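PDB 6DXU: glycosyl hydrolase family 2, TIM barrel domain protein from Parabacteroides merdae ATCC 43184, which probably hydrolyses beta-D-glucuronides as a retaining family 2 beta-glucuronidase of the human gut microbiome. Local coordinates for residues M504-G517 and Q579-W591. Numbering follows the deposited sequence.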
ATOM      1  N   MET D 504      -4.283  45.050  24.550  1.00 25.63           N
ATOM      2  CA  MET D 504      -3.576  44.376  25.632  1.00 28.52           C
ATOM      3  C   MET D 504      -4.530  43.881  26.712  1.00 28.10           C
ATOM      4  O   MET D 504      -4.228  42.898  27.396  1.00 31.59           O
ATOM      5  CB  MET D 504      -2.500  45.297  26.219  1.00 29.57           C
ATOM      6  CG  MET D 504      -3.004  46.440  27.088  1.00 34.73           C
ATOM      7  SD  MET D 504      -3.384  45.941  28.788  1.00 33.15           S
ATOM      8  CE  MET D 504      -1.747  45.635  29.451  1.00 30.75           C
ATOM      9  N   GLN D 505      -5.676  44.548  26.889  1.00 30.75           N
ATOM     10  CA  GLN D 505      -6.629  44.172  27.933  1.00 30.24           C
ATOM     11  C   GLN D 505      -7.376  42.878  27.622  1.00 35.02           C
ATOM     12  O   GLN D 505      -8.019  42.313  28.521  1.00 28.99           O
ATOM     13  CB  GLN D 505      -7.633  45.308  28.151  1.00 34.06           C
ATOM     14  CG  GLN D 505      -7.004  46.618  28.617  1.00 33.42           C
ATOM     15  CD  GLN D 505      -8.034  47.716  28.803  1.00 47.54           C
ATOM     16  OE1 GLN D 505      -8.182  48.607  27.956  1.00 44.13           O
ATOM     17  NE2 GLN D 505      -8.756  47.658  29.919  1.00 43.64           N
ATOM     18  N   LYS D 506      -7.325  42.404  26.376  1.00 25.64           N
ATOM     19  CA  LYS D 506      -8.066  41.208  26.005  1.00 26.98           C
ATOM     20  C   LYS D 506      -7.362  39.916  26.397  1.00 31.52           C
ATOM     21  O   LYS D 506      -7.996  38.858  26.396  1.00 24.93           O
ATOM     22  CB  LYS D 506      -8.330  41.197  24.500  1.00 28.03           C
ATOM     23  CG  LYS D 506      -9.149  42.375  24.015  1.00 30.94           C
ATOM     24  CD  LYS D 506      -9.428  42.263  22.525  1.00 38.20           C
ATOM     25  CE  LYS D 506     -10.104  43.517  21.992  1.00 46.66           C
ATOM     26  NZ  LYS D 506     -10.408  43.386  20.536  1.00 51.49           N
ATOM     27  N   VAL D 507      -6.074  39.965  26.727  1.00 28.73           N
ATOM     28  CA  VAL D 507      -5.297  38.755  26.956  1.00 26.84           C
ATOM     29  C   VAL D 507      -4.427  38.939  28.190  1.00 27.12           C
ATOM     30  O   VAL D 507      -4.121  40.058  28.610  1.00 28.70           O
ATOM     31  CB  VAL D 507      -4.430  38.385  25.725  1.00 22.29           C
ATOM     32  CG1 VAL D 507      -5.318  37.945  24.540  1.00 25.57           C
ATOM     33  CG2 VAL D 507      -3.542  39.573  25.321  1.00 22.29           C
ATOM     34  N   LYS D 508      -3.992  37.811  28.749  1.00 26.19           N
ATOM     35  CA  LYS D 508      -3.145  37.874  29.937  1.00 21.93           C
ATOM     36  C   LYS D 508      -1.777  38.459  29.609  1.00 27.78           C
ATOM     37  O   LYS D 508      -1.272  39.322  30.344  1.00 26.33           O
ATOM     38  CB  LYS D 508      -3.012  36.481  30.552  1.00 24.60           C
ATOM     39  CG  LYS D 508      -2.289  36.436  31.869  1.00 32.11           C
ATOM     40  CD  LYS D 508      -2.384  35.031  32.462  1.00 35.11           C
ATOM     41  CE  LYS D 508      -1.596  34.927  33.749  1.00 44.25           C
ATOM     42  NZ  LYS D 508      -1.452  33.528  34.234  1.00 42.97           N
ATOM     43  N   HIS D 509      -1.163  38.014  28.507  1.00 24.50           N
ATOM     44  CA  HIS D 509       0.161  38.482  28.106  1.00 24.30           C
ATOM     45  C   HIS D 509       0.078  38.937  26.656  1.00 22.81           C
ATOM     46  O   HIS D 509      -0.063  38.110  25.753  1.00 25.74           O
ATOM     47  CB  HIS D 509       1.211  37.382  28.270  1.00 25.44           C
ATOM     48  CG  HIS D 509       1.296  36.836  29.664  1.00 27.70           C
ATOM     49  ND1 HIS D 509       1.496  37.644  30.763  1.00 25.18           N
ATOM     50  CD2 HIS D 509       1.212  35.570  30.136  1.00 27.83           C
ATOM     51  CE1 HIS D 509       1.529  36.900  31.854  1.00 27.03           C
ATOM     52  NE2 HIS D 509       1.361  35.637  31.504  1.00 28.66           N
ATOM     53  N   PHE D 510       0.208  40.241  26.444  1.00 24.94           N
ATOM     54  CA  PHE D 510       0.096  40.860  25.131  1.00 25.34           C
ATOM     55  C   PHE D 510       1.502  41.158  24.637  1.00 22.16           C
ATOM     56  O   PHE D 510       2.328  41.698  25.382  1.00 23.33           O
ATOM     57  CB  PHE D 510      -0.751  42.142  25.228  1.00 22.33           C
ATOM     58  CG  PHE D 510      -0.642  43.086  24.042  1.00 22.19           C
ATOM     59  CD1 PHE D 510       0.276  44.126  24.042  1.00 25.08           C
ATOM     60  CD2 PHE D 510      -1.516  42.978  22.970  1.00 26.78           C
ATOM     61  CE1 PHE D 510       0.353  45.017  22.963  1.00 25.81           C
ATOM     62  CE2 PHE D 510      -1.454  43.857  21.899  1.00 25.68           C
ATOM     63  CZ  PHE D 510      -0.520  44.879  21.894  1.00 20.69           C
ATOM     64  N   LEU D 511       1.777  40.788  23.385  1.00 21.07           N
ATOM     65  CA  LEU D 511       3.046  41.103  22.739  1.00 20.67           C
ATOM     66  C   LEU D 511       2.734  41.371  21.278  1.00 23.84           C
ATOM     67  O   LEU D 511       2.170  40.507  20.612  1.00 22.43           O
ATOM     68  CB  LEU D 511       4.047  39.949  22.883  1.00 22.94           C
ATOM     69  CG  LEU D 511       5.349  40.089  22.103  1.00 20.42           C
ATOM     70  CD1 LEU D 511       5.995  41.413  22.425  1.00 29.33           C
ATOM     71  CD2 LEU D 511       6.305  38.957  22.450  1.00 22.82           C
ATOM     72  N   HIS D 512       3.067  42.561  20.789  1.00 20.59           N
ATOM     73  CA  HIS D 512       2.605  43.012  19.478  1.00 22.73           C
ATOM     74  C   HIS D 512       3.656  42.657  18.425  1.00 22.24           C
ATOM     75  O   HIS D 512       4.705  43.293  18.357  1.00 23.10           O
ATOM     76  CB  HIS D 512       2.345  44.517  19.529  1.00 25.53           C
ATOM     77  CG  HIS D 512       2.025  45.138  18.204  1.00 25.60           C
ATOM     78  ND1 HIS D 512       2.034  46.504  18.009  1.00 24.23           N
ATOM     79  CD2 HIS D 512       1.670  44.589  17.017  1.00 25.51           C
ATOM     80  CE1 HIS D 512       1.710  46.768  16.755  1.00 23.71           C
ATOM     81  NE2 HIS D 512       1.472  45.622  16.133  1.00 23.11           N
ATOM     82  N   VAL D 513       3.398  41.655  17.590  1.00 23.23           N
ATOM     83  CA  VAL D 513       4.329  41.348  16.506  1.00 22.67           C
ATOM     84  C   VAL D 513       3.682  41.665  15.160  1.00 21.52           C
ATOM     85  O   VAL D 513       2.547  41.256  14.890  1.00 21.28           O
ATOM     86  CB  VAL D 513       4.853  39.902  16.556  1.00 22.86           C
ATOM     87  CG1 VAL D 513       5.815  39.737  17.747  1.00 22.98           C
ATOM     88  CG2 VAL D 513       3.721  38.895  16.593  1.00 21.75           C
ATOM     89  N   GLU D 514       4.435  42.394  14.324  1.00 22.20           N
ATOM     90  CA  GLU D 514       4.130  42.858  12.969  1.00 20.83           C
ATOM     91  C   GLU D 514       3.464  44.220  12.996  1.00 21.21           C
ATOM     92  O   GLU D 514       2.341  44.379  13.481  1.00 19.60           O
ATOM     93  CB  GLU D 514       3.274  41.870  12.154  1.00 17.30           C
ATOM     94  CG  GLU D 514       3.922  40.491  12.009  1.00 20.45           C
ATOM     95  CD  GLU D 514       3.254  39.625  10.954  1.00 23.21           C
ATOM     96  OE1 GLU D 514       2.616  40.188  10.035  1.00 25.93           O
ATOM     97  OE2 GLU D 514       3.381  38.384  11.044  1.00 21.47           O
ATOM     98  N   TRP D 515       4.182  45.205  12.469  1.00 24.18           N
ATOM     99  CA  TRP D 515       3.658  46.527  12.163  1.00 20.96           C
ATOM    100  C   TRP D 515       4.645  47.156  11.199  1.00 21.01           C
ATOM    101  O   TRP D 515       5.751  46.643  11.001  1.00 20.45           O
ATOM    102  CB  TRP D 515       3.460  47.386  13.424  1.00 21.00           C
ATOM    103  CG  TRP D 515       4.707  47.629  14.276  1.00 21.27           C
ATOM    104  CD1 TRP D 515       5.196  46.814  15.267  1.00 18.86           C
ATOM    105  CD2 TRP D 515       5.604  48.761  14.213  1.00 18.83           C
ATOM    106  NE1 TRP D 515       6.333  47.370  15.823  1.00 18.71           N
ATOM    107  CE2 TRP D 515       6.598  48.565  15.198  1.00 19.85           C
ATOM    108  CE3 TRP D 515       5.646  49.924  13.430  1.00 24.69           C
ATOM    109  CZ2 TRP D 515       7.642  49.479  15.407  1.00 22.94           C
ATOM    110  CZ3 TRP D 515       6.682  50.834  13.637  1.00 22.19           C
ATOM    111  CH2 TRP D 515       7.666  50.605  14.622  1.00 22.26           C
ATOM    112  N   GLY D 516       4.236  48.272  10.599  1.00 19.12           N
ATOM    113  CA  GLY D 516       5.112  48.991   9.684  1.00 20.05           C
ATOM    114  C   GLY D 516       4.425  49.476   8.424  1.00 21.38           C
ATOM    115  O   GLY D 516       3.215  49.735   8.434  1.00 20.74           O
ATOM    116  N   GLY D 517       5.186  49.591   7.334  1.00 22.81           N
ATOM    117  CA  GLY D 517       4.637  49.997   6.048  1.00 21.76           C
ATOM    118  C   GLY D 517       5.669  49.809   4.956  1.00 21.36           C
ATOM    119  O   GLY D 517       6.871  49.750   5.219  1.00 21.40           O
ATOM    120  N   GLN D 579       6.006  54.448  22.239  1.00 25.56           N
ATOM    121  CA  GLN D 579       6.415  53.363  23.125  1.00 29.64           C
ATOM    122  C   GLN D 579       7.155  53.867  24.359  1.00 29.78           C
ATOM    123  O   GLN D 579       7.150  53.185  25.392  1.00 28.37           O
ATOM    124  CB  GLN D 579       7.268  52.352  22.357  1.00 28.78           C
ATOM    125  CG  GLN D 579       6.443  51.578  21.327  1.00 20.70           C
ATOM    126  CD  GLN D 579       7.259  50.592  20.514  1.00 22.90           C
ATOM    127  OE1 GLN D 579       8.462  50.405  20.738  1.00 24.63           O
ATOM    128  NE2 GLN D 579       6.600  49.951  19.557  1.00 25.34           N
ATOM    129  N   GLU D 580       7.762  55.050  24.296  1.00 28.34           N
ATOM    130  CA  GLU D 580       8.402  55.585  25.495  1.00 29.34           C
ATOM    131  C   GLU D 580       7.403  55.954  26.589  1.00 29.96           C
ATOM    132  O   GLU D 580       7.818  56.172  27.735  1.00 30.96           O
ATOM    133  CB  GLU D 580       9.265  56.796  25.125  1.00 31.06           C
ATOM    134  CG  GLU D 580      10.437  56.423  24.219  1.00 29.50           C
ATOM    135  CD  GLU D 580      11.391  57.573  23.963  1.00 37.94           C
ATOM    136  OE1 GLU D 580      11.187  58.661  24.535  1.00 43.88           O
ATOM    137  OE2 GLU D 580      12.364  57.376  23.210  1.00 43.02           O
ATOM    138  N   THR D 581       6.107  56.003  26.275  1.00 24.77           N
ATOM    139  CA  THR D 581       5.077  56.377  27.242  1.00 32.90           C
ATOM    140  C   THR D 581       4.109  55.235  27.532  1.00 31.61           C
ATOM    141  O   THR D 581       2.979  55.480  27.969  1.00 30.77           O
ATOM    142  CB  THR D 581       4.312  57.612  26.756  1.00 34.11           C
ATOM    143  OG1 THR D 581       3.500  57.269  25.625  1.00 33.04           O
ATOM    144  CG2 THR D 581       5.281  58.724  26.370  1.00 33.37           C
ATOM    145  N   MET D 582       4.511  53.989  27.271  1.00 25.59           N
ATOM    146  CA  MET D 582       3.653  52.819  27.444  1.00 25.61           C
ATOM    147  C   MET D 582       4.373  51.869  28.392  1.00 33.75           C
ATOM    148  O   MET D 582       4.950  50.857  27.961  1.00 28.70           O
ATOM    149  CB  MET D 582       3.349  52.166  26.095  1.00 28.26           C
ATOM    150  CG  MET D 582       2.569  53.082  25.161  1.00 26.89           C
ATOM    151  SD  MET D 582       2.624  52.642  23.402  1.00 27.64           S
ATOM    152  CE  MET D 582       1.532  51.217  23.330  1.00 24.73           C
ATOM    153  N   PRO D 583       4.374  52.165  29.696  1.00 32.97           N
ATOM    154  CA  PRO D 583       5.207  51.378  30.618  1.00 31.03           C
ATOM    155  C   PRO D 583       4.713  49.955  30.819  1.00 25.66           C
ATOM    156  O   PRO D 583       5.498  49.107  31.261  1.00 28.08           O
ATOM    157  CB  PRO D 583       5.162  52.200  31.920  1.00 33.57           C
ATOM    158  CG  PRO D 583       3.856  52.926  31.853  1.00 29.67           C
ATOM    159  CD  PRO D 583       3.617  53.227  30.387  1.00 31.31           C
ATOM    160  N   TRP D 584       3.450  49.670  30.498  1.00 24.94           N
ATOM    161  CA  TRP D 584       2.845  48.350  30.628  1.00 28.35           C
ATOM    162  C   TRP D 584       3.168  47.427  29.456  1.00 28.26           C
ATOM    163  O   TRP D 584       2.794  46.248  29.496  1.00 25.92           O
ATOM    164  CB  TRP D 584       1.321  48.496  30.728  1.00 23.59           C
ATOM    165  CG  TRP D 584       0.813  49.403  29.651  1.00 29.58           C
ATOM    166  CD1 TRP D 584       0.601  50.750  29.742  1.00 35.55           C
ATOM    167  CD2 TRP D 584       0.520  49.042  28.293  1.00 28.48           C
ATOM    168  NE1 TRP D 584       0.168  51.244  28.536  1.00 32.23           N
ATOM    169  CE2 TRP D 584       0.107  50.218  27.628  1.00 30.87           C
ATOM    170  CE3 TRP D 584       0.541  47.835  27.583  1.00 29.72           C
ATOM    171  CZ2 TRP D 584      -0.269  50.229  26.285  1.00 26.51           C
ATOM    172  CZ3 TRP D 584       0.158  47.847  26.231  1.00 29.52           C
ATOM    173  CH2 TRP D 584      -0.236  49.037  25.605  1.00 25.38           C
ATOM    174  N   LEU D 585       3.842  47.936  28.425  1.00 26.73           N
ATOM    175  CA  LEU D 585       4.000  47.224  27.166  1.00 24.87           C
ATOM    176  C   LEU D 585       5.153  46.232  27.247  1.00 21.34           C
ATOM    177  O   LEU D 585       6.278  46.602  27.596  1.00 23.61           O
ATOM    178  CB  LEU D 585       4.246  48.223  26.034  1.00 24.55           C
ATOM    179  CG  LEU D 585       4.549  47.653  24.655  1.00 27.13           C
ATOM    180  CD1 LEU D 585       3.345  46.869  24.105  1.00 24.91           C
ATOM    181  CD2 LEU D 585       4.951  48.790  23.720  1.00 26.27           C
ATOM    182  N   THR D 586       4.871  44.965  26.929  1.00 23.58           N
ATOM    183  CA  THR D 586       5.954  43.999  26.783  1.00 21.36           C
ATOM    184  C   THR D 586       6.924  44.465  25.708  1.00 20.60           C
ATOM    185  O   THR D 586       8.134  44.564  25.944  1.00 24.27           O
ATOM    186  CB  THR D 586       5.403  42.621  26.434  1.00 24.63           C
ATOM    187  OG1 THR D 586       4.531  42.746  25.299  1.00 21.79           O
ATOM    188  CG2 THR D 586       4.650  41.995  27.644  1.00 21.00           C
ATOM    189  N   GLY D 587       6.399  44.777  24.532  1.00 20.27           N
ATOM    190  CA  GLY D 587       7.219  45.241  23.430  1.00 23.11           C
ATOM    191  C   GLY D 587       6.517  44.973  22.111  1.00 25.16           C
ATOM    192  O   GLY D 587       5.350  44.580  22.071  1.00 24.20           O
ATOM    193  N   THR D 588       7.243  45.237  21.026  1.00 22.65           N
ATOM    194  CA  THR D 588       6.711  44.984  19.693  1.00 22.70           C
ATOM    195  C   THR D 588       7.827  44.483  18.791  1.00 18.94           C
ATOM    196  O   THR D 588       9.009  44.530  19.140  1.00 24.93           O
ATOM    197  CB  THR D 588       6.100  46.227  19.033  1.00 24.63           C
ATOM    198  OG1 THR D 588       7.165  47.048  18.542  1.00 25.74           O
ATOM    199  CG2 THR D 588       5.229  47.031  20.007  1.00 22.67           C
ATOM    200  N   ALA D 589       7.435  44.024  17.602  1.00 22.15           N
ATOM    201  CA  ALA D 589       8.400  43.655  16.576  1.00 21.78           C
ATOM    202  C   ALA D 589       7.935  44.206  15.234  1.00 19.24           C
ATOM    203  O   ALA D 589       6.873  43.811  14.731  1.00 21.97           O
ATOM    204  CB  ALA D 589       8.582  42.131  16.524  1.00 21.08           C
ATOM    205  N   TYR D 590       8.732  45.113  14.664  1.00 20.68           N
ATOM    206  CA  TYR D 590       8.486  45.623  13.317  1.00 18.81           C
ATOM    207  C   TYR D 590       8.570  44.483  12.297  1.00 19.78           C
ATOM    208  O   TYR D 590       9.378  43.559  12.443  1.00 21.55           O
ATOM    209  CB  TYR D 590       9.519  46.720  12.998  1.00 17.85           C
ATOM    210  CG  TYR D 590       9.275  47.383  11.659  1.00 19.73           C
ATOM    211  CD1 TYR D 590       9.748  46.799  10.482  1.00 20.31           C
ATOM    212  CD2 TYR D 590       8.550  48.570  11.564  1.00 20.90           C
ATOM    213  CE1 TYR D 590       9.490  47.368   9.243  1.00 19.42           C
ATOM    214  CE2 TYR D 590       8.300  49.161  10.317  1.00 20.23           C
ATOM    215  CZ  TYR D 590       8.772  48.547   9.162  1.00 21.80           C
ATOM    216  OH  TYR D 590       8.522  49.097   7.910  1.00 21.88           O
ATOM    217  N   TRP D 591       7.741  44.553  11.243  1.00 19.97           N
ATOM    218  CA  TRP D 591       7.735  43.544  10.178  1.00 20.03           C
ATOM    219  C   TRP D 591       8.121  44.141   8.826  1.00 19.64           C
ATOM    220  O   TRP D 591       7.361  44.960   8.284  1.00 20.44           O
ATOM    221  CB  TRP D 591       6.359  42.869  10.040  1.00 17.49           C
ATOM    222  CG  TRP D 591       6.334  41.909   8.873  1.00 21.39           C
ATOM    223  CD1 TRP D 591       6.067  42.202   7.560  1.00 23.31           C
ATOM    224  CD2 TRP D 591       6.649  40.507   8.912  1.00 21.82           C
ATOM    225  NE1 TRP D 591       6.186  41.060   6.781  1.00 23.44           N
ATOM    226  CE2 TRP D 591       6.531  40.009   7.592  1.00 23.27           C
ATOM    227  CE3 TRP D 591       6.987  39.622   9.938  1.00 22.65           C
ATOM    228  CZ2 TRP D 591       6.763  38.672   7.277  1.00 22.70           C
ATOM    229  CZ3 TRP D 591       7.217  38.282   9.621  1.00 20.83           C
ATOM    230  CH2 TRP D 591       7.098  37.825   8.300  1.00 24.32           C
TER
HETATM  231  O   HOH W   1       1.986  44.459  27.290  1.00 28.03           O
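Trp515 and Tyr590 meet at the ends of two neighbouring parallel strands of the TIM barrel, 512-513 and 587-589; the latter pairs on its other edge with strand 323-331, so the contact helps close the barrel. Ala589 N donates to His512 O, and Glu514 N returns a bond to Ala589 O at 2.8 Å. Beyond the strands the pairing continues with a nearly straight bond from Trp591 N to Trp515 O. Trp515 CG, set between backbone N and carbonyl carbon (chi1 58°), brings the indole alongside 588-590, where Leu571 and Ile572 of helix 565-579 also touch it. Past CB and CG, Trp515 CD1 meets Ala589 O at 3.5 Å, and Trp515 NE1 donates to Thr588 OG1 at 2.9 Å, the hydroxyl tilted from the ring plane. That oxygen also accepts from Gln579 NE2, which has a second partner in Tyr496. Tyr590 CA sits over the five-membered ring in a CH-pi contact, 3.9 Å from its centroid. The six-membered ring receives the edge of Tyr590 on one face, planes 80° apart, with Tyr590 CD2 3.6 Å from Trp515 CZ3 and 3.8 Å from Trp515 CH2 at the tip. A leucine in place of Trp515 would probably leave Thr588 OG1 without one of its two donors and the Tyr590 edge without an aromatic face. The Glu514 carboxylate is stacked over one face of the Trp591 ring, offset toward its rim, planes 26° apart, and forms a salt bridge with Arg364. At the opposite end, Met504 CG packs on Trp584 CZ3 at 3.6 Å, and Phe510 CE1 meets Leu585 CD1 at 3.7 Å, the methyl lying at the ring edge.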